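Cobalt-precorrin-5B C(1)-methyltransferase (PDB 1SR8) probably catalyses the S-adenosylmethionine-dependent methylation of cobalt-precorrin-5B at C-1, giving cobalt-precorrin-6A on the anaerobic route to cobalamin. Local coordinates at residues 212-217 with 232-237; 249-254 with 277-282. All coordinates share one frame; numbering follows the deposited sequence.

Contact 1: 212-217 with 232-237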
loop_
_atom_site.group_PDB
_atom_site.type_symbol
_atom_site.label_atom_id
_atom_site.label_comp_id
_atom_site.label_asym_id
_atom_site.label_seq_id
_atom_site.Cartn_x
_atom_site.Cartn_y
_atom_site.Cartn_z
ATOM N N ALA A 212 -9.923 3.437 -16.962
ATOM C CA ALA A 212 -9.489 2.053 -16.848
ATOM C C ALA A 212 -9.787 1.582 -15.413
ATOM O O ALA A 212 -9.281 2.153 -14.445
ATOM C CB ALA A 212 -7.999 1.939 -17.147
ATOM N N ILE A 213 -10.633 0.565 -15.284
ATOM C CA ILE A 213 -10.989 0.005 -13.976
ATOM C C ILE A 213 -10.008 -1.142 -13.696
ATOM O O ILE A 213 -10.128 -2.224 -14.279
ATOM C CB ILE A 213 -12.436 -0.553 -13.985
ATOM C CG1 ILE A 213 -13.402 0.512 -14.513
ATOM C CG2 ILE A 213 -12.845 -0.979 -12.574
ATOM C CD1 ILE A 213 -14.797 -0.013 -14.818
ATOM N N THR A 214 -9.038 -0.905 -12.815
ATOM C CA THR A 214 -8.031 -1.915 -12.511
ATOM C C THR A 214 -8.171 -2.544 -11.126
ATOM O O THR A 214 -8.777 -1.962 -10.230
ATOM C CB THR A 214 -6.615 -1.327 -12.686
ATOM O OG1 THR A 214 -6.303 -0.437 -11.604
ATOM C CG2 THR A 214 -6.553 -0.556 -13.997
ATOM N N THR A 215 -7.611 -3.745 -10.968
ATOM C CA THR A 215 -7.681 -4.494 -9.710
ATOM C C THR A 215 -6.620 -4.140 -8.661
ATOM O O THR A 215 -6.832 -4.341 -7.462
ATOM C CB THR A 215 -7.610 -6.021 -9.968
ATOM O OG1 THR A 215 -6.459 -6.321 -10.764
ATOM C CG2 THR A 215 -8.849 -6.497 -10.683
ATOM N N GLY A 216 -5.486 -3.620 -9.104
ATOM C CA GLY A 216 -4.443 -3.266 -8.168
ATOM C C GLY A 216 -3.408 -2.381 -8.820
ATOM O O GLY A 216 -3.573 -1.972 -9.972
ATOM N N ARG A 217 -2.333 -2.090 -8.097
ATOM C CA ARG A 217 -1.282 -1.232 -8.617
ATOM C C ARG A 217 -0.609 -1.772 -9.880
ATOM O O ARG A 217 -0.319 -1.011 -10.790
ATOM C CB ARG A 217 -0.228 -0.980 -7.533
ATOM C CG ARG A 217 0.902 -0.023 -7.935
ATOM C CD ARG A 217 0.379 1.377 -8.254
ATOM N NE ARG A 217 1.479 2.326 -8.394
ATOM C CZ ARG A 217 1.338 3.646 -8.329
ATOM N NH1 ARG A 217 0.138 4.176 -8.136
ATOM N NH2 ARG A 217 2.400 4.434 -8.415
ATOM N N PRO A 232 -6.585 5.854 -15.439
ATOM C CA PRO A 232 -6.436 4.659 -14.604
ATOM C C PRO A 232 -6.849 4.829 -13.143
ATOM O O PRO A 232 -6.398 5.750 -12.450
ATOM C CB PRO A 232 -4.959 4.307 -14.775
ATOM C CG PRO A 232 -4.315 5.651 -14.879
ATOM C CD PRO A 232 -5.271 6.452 -15.753
ATOM N N PHE A 233 -7.717 3.920 -12.704
ATOM C CA PHE A 233 -8.253 3.892 -11.347
ATOM C C PHE A 233 -8.147 2.491 -10.778
ATOM O O PHE A 233 -8.207 1.507 -11.515
ATOM C CB PHE A 233 -9.729 4.305 -11.349
ATOM C CG PHE A 233 -9.941 5.771 -11.580
ATOM C CD1 PHE A 233 -9.741 6.685 -10.546
ATOM C CD2 PHE A 233 -10.283 6.252 -12.843
ATOM C CE1 PHE A 233 -9.873 8.048 -10.765
ATOM C CE2 PHE A 233 -10.416 7.622 -13.071
ATOM C CZ PHE A 233 -10.211 8.516 -12.035
ATOM N N VAL A 234 -7.983 2.399 -9.463
ATOM C CA VAL A 234 -7.914 1.106 -8.813
ATOM C C VAL A 234 -9.209 0.927 -8.052
ATOM O O VAL A 234 -9.517 1.697 -7.145
ATOM C CB VAL A 234 -6.750 1.018 -7.819
ATOM C CG1 VAL A 234 -6.815 -0.313 -7.087
ATOM C CG2 VAL A 234 -5.431 1.151 -8.547
ATOM N N PHE A 235 -9.979 -0.082 -8.430
ATOM C CA PHE A 235 -11.241 -0.351 -7.762
ATOM C C PHE A 235 -11.228 -1.724 -7.102
ATOM O O PHE A 235 -12.234 -2.158 -6.536
ATOM C CB PHE A 235 -12.397 -0.251 -8.765
ATOM C CG PHE A 235 -12.905 1.149 -8.951
ATOM C CD1 PHE A 235 -13.943 1.632 -8.168
ATOM C CD2 PHE A 235 -12.303 2.006 -9.870
ATOM C CE1 PHE A 235 -14.375 2.956 -8.292
ATOM C CE2 PHE A 235 -12.726 3.326 -9.999
ATOM C CZ PHE A 235 -13.765 3.800 -9.207
ATOM N N GLY A 236 -10.084 -2.404 -7.171
ATOM C CA GLY A 236 -9.984 -3.724 -6.573
ATOM C C GLY A 236 -11.062 -4.673 -7.079
ATOM O O GLY A 236 -11.199 -4.893 -8.285
ATOM N N VAL A 237 -11.841 -5.238 -6.167
ATOM C CA VAL A 237 -12.891 -6.159 -6.566
ATOM C C VAL A 237 -14.229 -5.446 -6.707
ATOM O O VAL A 237 -15.234 -6.063 -7.068
ATOM C CB VAL A 237 -13.036 -7.307 -5.547
ATOM C CG1 VAL A 237 -11.689 -8.024 -5.385
ATOM C CG2 VAL A 237 -13.533 -6.758 -4.214
#
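Thr214 and Phe233 meet near the C-terminal ends of two parallel strands, those of a beta-alpha-beta unit built from strand 210-214, helix 217-226 and strand 231-234. Phe233 O is gripped twice by one residue. Thr214 N reaches Phe233 O at 2.9 Å, almost in line with the carbonyl. Thr214 OG1 donates to Phe233 O at 2.7 Å from above the carbonyl plane. The torsion behind the second bond (chi1 74°) sets OG1 between the backbone N and the carbonyl carbon. A threonine suits this spot, since its hydroxyl is spent on the neighbouring strand while the rest of the side chain stays apolar; Thr214 OG1 also lies 3.6 Å from Val234 CG2. Phe233 N in turn binds Ala212 O, and Phe235 N binds Thr214 O, which takes a weak second bond from Gly236 N. Across the other face, Ile213 CG2 packs on Phe235 CB at 3.9 Å.

Farther out, helix 217-226 packs on Ala212, Thr214 and Pro232, and small Ala212 lets Ala223 come close. Strand 231-234 is outermost in its sheet, and the outward-turned backbone of Val234 is used by Glu7 OE2 and Lys201 NZ. Past the strand, Gly236 takes a positive phi (55°) easily reached without a side chain. Gly236 CA lies 3.3 Å from Thr215 O in a CA-H...O contact, while the buried Gly236 O finds no hydrogen-bond partner.

Contact 2: 249-254 with 277-282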
loop_
_atom_site.group_PDB
_atom_site.type_symbol
_atom_site.label_atom_id
_atom_site.label_comp_id
_atom_site.label_asym_id
_atom_site.label_seq_id
_atom_site.Cartn_x
_atom_site.Cartn_y
_atom_site.Cartn_z
ATOM N N LYS A 249 -15.357 2.682 -20.526
ATOM C CA LYS A 249 -14.698 1.883 -19.503
ATOM C C LYS A 249 -13.959 0.674 -20.033
ATOM O O LYS A 249 -14.388 0.021 -20.979
ATOM C CB LYS A 249 -15.731 1.398 -18.491
ATOM C CG LYS A 249 -16.413 2.507 -17.747
ATOM C CD LYS A 249 -17.818 2.109 -17.377
ATOM C CE LYS A 249 -18.696 2.065 -18.606
ATOM N NZ LYS A 249 -20.130 2.029 -18.231
ATOM N N ILE A 250 -12.836 0.377 -19.403
ATOM C CA ILE A 250 -12.064 -0.788 -19.775
ATOM C C ILE A 250 -11.654 -1.434 -18.449
ATOM O O ILE A 250 -11.310 -0.737 -17.495
ATOM C CB ILE A 250 -10.822 -0.398 -20.637
ATOM C CG1 ILE A 250 -10.337 -1.616 -21.423
ATOM C CG2 ILE A 250 -9.690 0.144 -19.763
ATOM C CD1 ILE A 250 -9.219 -1.301 -22.395
ATOM N N ILE A 251 -11.746 -2.759 -18.372
ATOM C CA ILE A 251 -11.367 -3.474 -17.156
ATOM C C ILE A 251 -10.016 -4.158 -17.341
ATOM O O ILE A 251 -9.823 -4.925 -18.284
ATOM C CB ILE A 251 -12.416 -4.546 -16.776
ATOM C CG1 ILE A 251 -13.765 -3.874 -16.508
ATOM C CG2 ILE A 251 -11.944 -5.321 -15.550
ATOM C CD1 ILE A 251 -14.887 -4.838 -16.227
ATOM N N VAL A 252 -9.081 -3.863 -16.446
ATOM C CA VAL A 252 -7.749 -4.460 -16.493
ATOM C C VAL A 252 -7.445 -5.056 -15.117
ATOM O O VAL A 252 -7.553 -4.369 -14.099
ATOM C CB VAL A 252 -6.670 -3.407 -16.834
ATOM C CG1 VAL A 252 -5.308 -4.081 -16.975
ATOM C CG2 VAL A 252 -7.058 -2.657 -18.108
ATOM N N GLY A 253 -7.086 -6.334 -15.079
ATOM C CA GLY A 253 -6.784 -6.953 -13.805
ATOM C C GLY A 253 -6.191 -8.341 -13.926
ATOM O O GLY A 253 -6.136 -8.916 -15.012
ATOM N N PHE A 254 -5.736 -8.876 -12.800
ATOM C CA PHE A 254 -5.161 -10.209 -12.776
ATOM C C PHE A 254 -6.249 -11.228 -12.445
ATOM O O PHE A 254 -7.223 -10.917 -11.754
ATOM C CB PHE A 254 -4.022 -10.285 -11.755
ATOM C CG PHE A 254 -2.817 -9.459 -12.128
ATOM C CD1 PHE A 254 -2.818 -8.079 -11.964
ATOM C CD2 PHE A 254 -1.683 -10.059 -12.654
ATOM C CE1 PHE A 254 -1.701 -7.306 -12.319
ATOM C CE2 PHE A 254 -0.565 -9.296 -13.013
ATOM C CZ PHE A 254 -0.578 -7.917 -12.843
ATOM N N VAL A 277 -18.285 -4.227 -21.818
ATOM C CA VAL A 277 -16.987 -3.661 -21.460
ATOM C C VAL A 277 -15.869 -4.692 -21.590
ATOM O O VAL A 277 -15.971 -5.814 -21.091
ATOM C CB VAL A 277 -17.002 -3.120 -20.018
ATOM C CG1 VAL A 277 -15.662 -2.497 -19.679
ATOM C CG2 VAL A 277 -18.102 -2.091 -19.868
ATOM N N ARG A 278 -14.799 -4.300 -22.268
ATOM C CA ARG A 278 -13.673 -5.189 -22.463
ATOM C C ARG A 278 -12.967 -5.461 -21.140
ATOM O O ARG A 278 -12.808 -4.556 -20.319
ATOM C CB ARG A 278 -12.674 -4.574 -23.447
ATOM C CG ARG A 278 -11.484 -5.469 -23.737
ATOM C CD ARG A 278 -10.446 -4.774 -24.590
ATOM N NE ARG A 278 -9.320 -5.659 -24.879
ATOM C CZ ARG A 278 -8.224 -5.285 -25.529
ATOM N NH1 ARG A 278 -8.108 -4.038 -25.961
ATOM N NH2 ARG A 278 -7.240 -6.153 -25.741
ATOM N N VAL A 279 -12.557 -6.715 -20.941
ATOM C CA VAL A 279 -11.823 -7.122 -19.744
ATOM C C VAL A 279 -10.463 -7.663 -20.174
ATOM O O VAL A 279 -10.386 -8.682 -20.860
ATOM C CB VAL A 279 -12.545 -8.231 -18.961
ATOM C CG1 VAL A 279 -11.715 -8.630 -17.754
ATOM C CG2 VAL A 279 -13.906 -7.749 -18.517
ATOM N N VAL A 280 -9.401 -6.962 -19.785
ATOM C CA VAL A 280 -8.037 -7.364 -20.108
ATOM C C VAL A 280 -7.435 -8.101 -18.916
ATOM O O VAL A 280 -7.165 -7.507 -17.869
ATOM C CB VAL A 280 -7.145 -6.147 -20.418
ATOM C CG1 VAL A 280 -5.746 -6.609 -20.771
ATOM C CG2 VAL A 280 -7.750 -5.330 -21.547
ATOM N N VAL A 281 -7.232 -9.401 -19.072
ATOM C CA VAL A 281 -6.661 -10.190 -18.004
ATOM C C VAL A 281 -5.157 -10.304 -18.236
ATOM O O VAL A 281 -4.705 -10.810 -19.264
ATOM C CB VAL A 281 -7.306 -11.594 -17.947
ATOM C CG1 VAL A 281 -6.806 -12.357 -16.722
ATOM C CG2 VAL A 281 -8.818 -11.463 -17.903
ATOM N N ILE A 282 -4.388 -9.794 -17.282
ATOM C CA ILE A 282 -2.934 -9.830 -17.355
ATOM C C ILE A 282 -2.382 -10.793 -16.306
ATOM O O ILE A 282 -3.193 -11.351 -15.531
ATOM C CB ILE A 282 -2.331 -8.427 -17.119
ATOM C CG1 ILE A 282 -2.990 -7.776 -15.904
ATOM C CG2 ILE A 282 -2.532 -7.562 -18.345
ATOM C CD1 ILE A 282 -2.549 -6.340 -15.646
HETATM O O HOH W 1 -14.545 -1.857 -23.475
#
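Ile282 carries CG1 between its backbone N and carbonyl carbon (chi1 47°), while Phe254 sets CG beside its own N (chi1 -67°); the two torsions place these atoms on facing sides of the contact, where the isoleucine lies over the phenylalanine ring. CG1 of Ile282 makes a CH-pi contact 3.8 Å from the Phe254 ring centroid, 8° off the ring normal. Ile282 CD1 runs on toward the rim, 3.6 Å from Phe254 CE1, and also touches Val252 CG1. The ring face and the branched aliphatic chain close this end of the pair.

At the other end Val277 CG1 packs 3.9 Å from Ile251 CG1, with the Ile251 and Val277 side chains crossing at about a right angle. A water bridges Lys249 O, to which it donates, and Arg278 N. Lys249 NZ turns elsewhere, to His245 O.

Between the ends, Ile251 N binds Arg278 O, Ile251 O receives Val280 N, and Gly253 N binds Val280 O, the run closing with Ile282 N to Gly253 O at 3.0 Å. Beta-branched residues suit these extended backbones. Ile251 and Val279 lie side by side, Ile251 CD1 3.8 Å from Val279 CG2, packed against Leu258 of helix 255-262; Val252 and Val280 do likewise on the reverse face, against Tyr222 of helix 217-226. Strand 278-281 is the outermost strand at one side of a parallel sheet with helices on both faces, joined to strand 248-253 by a helical crossover, the arrangement of an alpha/beta domain.

Contacts 1 and 2 belong to one four-stranded parallel sheet, ordered 231-234, 210-214, 248-253, 278-281, and their centres are about 9 Å apart. Along the chain they come in series, contact 1 closing before contact 2 opens. The inner strands 210-214 and 248-253 are neighbours and join the two pairs: Ile213 N lies 2.7 Å from Ile250 O, and Ile213 O lies 2.9 Å from Val252 N, both probable hydrogen bonds. Just past strand 210-214, Thr215 OG1 lies close to Gly253 CA and weakly bonds Phe254 N. Helix 217-226 packs on residues of both contacts. Each contact pairs one inner with one outer strand, 210-214 with 231-234 and then 248-253 with 278-281.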